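Local coordinates for putative membrane protein mmpL11 (Mycobacterium tuberculosis, PDB 4Y0L) that probably takes part in exporting lipids across the mycobacterial inner membrane as an RND-family transporter, of which this is a periplasmic domain, at residues Ala30-Val35 / Thr70-Gln75. Residues are numbered along the deposited sequence; the frame is centred on the assembly and turned at random.
Sequences AQAPNV and TWMRTQ
A32 CA and P33 CD stand over the same face of the W71 indole, in two CH-pi contacts. A32 CA sits 3.8 Å from the centroid of the six-membered ring, 11° off its normal. P33 CD stands 3.8 Å from the centroid of the five-membered ring, at the same tilt. The CB of W71 points toward the loop, and chi1 of -177° sets CG anti to the backbone N. Q75 CG, one helical turn on, lies over the opposite face, so the indole is sandwiched between its own helix and the loop.

The domain has the ferredoxin-like βαββαβ topology, with a four-stranded antiparallel sheet. Segment 30-35 links helix 19-29 to strand 37-43, and a type II beta turn from A32 to V35 reverses the chain here. The contact joins this link to helix 66-80.

Apolar side chains complete it. A32 CB touches W71 CE3 at 3.6 Å. The M72 chain, extended beyond CG, sets its methyl CE against both A32 CB and V35 CG2, 3.9 Å from each. M72 also packs on I29 and on V2 and V4 of the sheet. No hydrogen bond crosses between the segments. Q31 OE1 and Q75 OE1 both bond to R28 instead.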
loop_
_atom_site.group_PDB
_atom_site.type_symbol
_atom_site.label_atom_id
_atom_site.label_comp_id
_atom_site.label_asym_id
_atom_site.label_seq_id
_atom_site.Cartn_x
_atom_site.Cartn_y
_atom_site.Cartn_z
ATOM N N ALA A 30 -5.484 -6.749 -2.070
ATOM C CA ALA A 30 -6.591 -7.328 -2.821
ATOM C C ALA A 30 -7.052 -8.651 -2.216
ATOM O O ALA A 30 -8.160 -9.112 -2.489
ATOM C CB ALA A 30 -6.193 -7.526 -4.272
ATOM N N GLN A 31 -6.196 -9.258 -1.399
ATOM C CA GLN A 31 -6.520 -10.517 -0.736
ATOM C C GLN A 31 -7.224 -10.296 0.600
ATOM O O GLN A 31 -7.736 -11.240 1.202
ATOM C CB GLN A 31 -5.251 -11.342 -0.521
ATOM C CG GLN A 31 -4.833 -12.156 -1.735
ATOM C CD GLN A 31 -3.441 -12.744 -1.594
ATOM O OE1 GLN A 31 -2.692 -12.388 -0.684
ATOM N NE2 GLN A 31 -3.090 -13.652 -2.498
ATOM N N ALA A 32 -7.246 -9.049 1.063
ATOM C CA ALA A 32 -7.866 -8.721 2.342
ATOM C C ALA A 32 -9.365 -9.027 2.321
ATOM O O ALA A 32 -9.979 -9.057 1.254
ATOM C CB ALA A 32 -7.628 -7.256 2.679
ATOM N N PRO A 33 -9.957 -9.264 3.503
ATOM C CA PRO A 33 -11.393 -9.564 3.573
ATOM C C PRO A 33 -12.263 -8.439 3.022
ATOM O O PRO A 33 -11.966 -7.266 3.235
ATOM C CB PRO A 33 -11.643 -9.756 5.075
ATOM C CG PRO A 33 -10.483 -9.111 5.757
ATOM C CD PRO A 33 -9.327 -9.295 4.834
ATOM N N ASN A 34 -13.313 -8.803 2.293
ATOM C CA ASN A 34 -14.291 -7.842 1.789
ATOM C C ASN A 34 -13.714 -6.800 0.818
ATOM O O ASN A 34 -14.426 -5.892 0.390
ATOM C CB ASN A 34 -14.968 -7.128 2.966
ATOM C CG ASN A 34 -15.560 -8.098 3.974
ATOM O OD1 ASN A 34 -15.966 -9.205 3.619
ATOM N ND2 ASN A 34 -15.614 -7.687 5.237
ATOM N N VAL A 35 -12.434 -6.928 0.475
ATOM C CA VAL A 35 -11.816 -6.077 -0.542
ATOM C C VAL A 35 -12.142 -6.644 -1.918
ATOM O O VAL A 35 -12.096 -7.858 -2.114
ATOM C CB VAL A 35 -10.281 -5.976 -0.344
ATOM C CG1 VAL A 35 -9.569 -5.542 -1.624
ATOM C CG2 VAL A 35 -9.961 -5.006 0.775
ATOM N N THR A 70 -7.322 -3.881 10.587
ATOM C CA THR A 70 -6.506 -4.659 11.515
ATOM C C THR A 70 -5.784 -5.783 10.774
ATOM O O THR A 70 -4.649 -6.128 11.103
ATOM C CB THR A 70 -7.353 -5.255 12.665
ATOM O OG1 THR A 70 -6.502 -5.970 13.570
ATOM C CG2 THR A 70 -8.426 -6.198 12.134
ATOM N N TRP A 71 -6.449 -6.343 9.770
ATOM C CA TRP A 71 -5.859 -7.391 8.946
ATOM C C TRP A 71 -4.665 -6.846 8.165
ATOM O O TRP A 71 -3.603 -7.465 8.124
ATOM C CB TRP A 71 -6.905 -7.965 7.987
ATOM C CG TRP A 71 -6.410 -9.106 7.153
ATOM C CD1 TRP A 71 -6.589 -10.435 7.397
ATOM C CD2 TRP A 71 -5.661 -9.019 5.932
ATOM N NE1 TRP A 71 -5.997 -11.182 6.408
ATOM C CE2 TRP A 71 -5.421 -10.338 5.498
ATOM C CE3 TRP A 71 -5.170 -7.955 5.168
ATOM C CZ2 TRP A 71 -4.711 -10.622 4.334
ATOM C CZ3 TRP A 71 -4.463 -8.241 4.011
ATOM C CH2 TRP A 71 -4.242 -9.563 3.606
ATOM N N MET A 72 -4.846 -5.681 7.554
ATOM C CA MET A 72 -3.794 -5.055 6.762
ATOM C C MET A 72 -2.600 -4.650 7.624
ATOM O O MET A 72 -1.449 -4.873 7.248
ATOM C CB MET A 72 -4.341 -3.830 6.030
ATOM C CG MET A 72 -5.296 -4.166 4.900
ATOM S SD MET A 72 -5.860 -2.703 4.016
ATOM C CE MET A 72 -7.158 -3.406 3.004
ATOM N N ARG A 73 -2.878 -4.060 8.782
ATOM C CA ARG A 73 -1.823 -3.622 9.691
ATOM C C ARG A 73 -1.001 -4.795 10.221
ATOM O O ARG A 73 0.095 -4.606 10.746
ATOM C CB ARG A 73 -2.427 -2.838 10.858
ATOM C CG ARG A 73 -2.873 -1.437 10.481
ATOM C CD ARG A 73 -3.661 -0.776 11.596
ATOM N NE ARG A 73 -3.971 0.615 11.277
ATOM C CZ ARG A 73 -4.885 1.348 11.906
ATOM N NH1 ARG A 73 -5.601 0.828 12.894
ATOM N NH2 ARG A 73 -5.087 2.604 11.538
ATOM N N THR A 74 -1.539 -6.002 10.073
ATOM C CA THR A 74 -0.871 -7.213 10.532
ATOM C C THR A 74 -0.092 -7.890 9.407
ATOM O O THR A 74 0.959 -8.487 9.644
ATOM C CB THR A 74 -1.892 -8.220 11.110
ATOM O OG1 THR A 74 -2.614 -7.611 12.188
ATOM C CG2 THR A 74 -1.197 -9.478 11.619
ATOM N N GLN A 75 -0.607 -7.784 8.185
ATOM C CA GLN A 75 -0.109 -8.580 7.066
ATOM C C GLN A 75 0.794 -7.810 6.104
ATOM O O GLN A 75 1.718 -8.380 5.528
ATOM C CB GLN A 75 -1.292 -9.162 6.287
ATOM C CG GLN A 75 -2.149 -10.115 7.098
ATOM C CD GLN A 75 -1.394 -11.353 7.531
ATOM O OE1 GLN A 75 -0.576 -11.888 6.783
ATOM N NE2 GLN A 75 -1.661 -11.812 8.749
#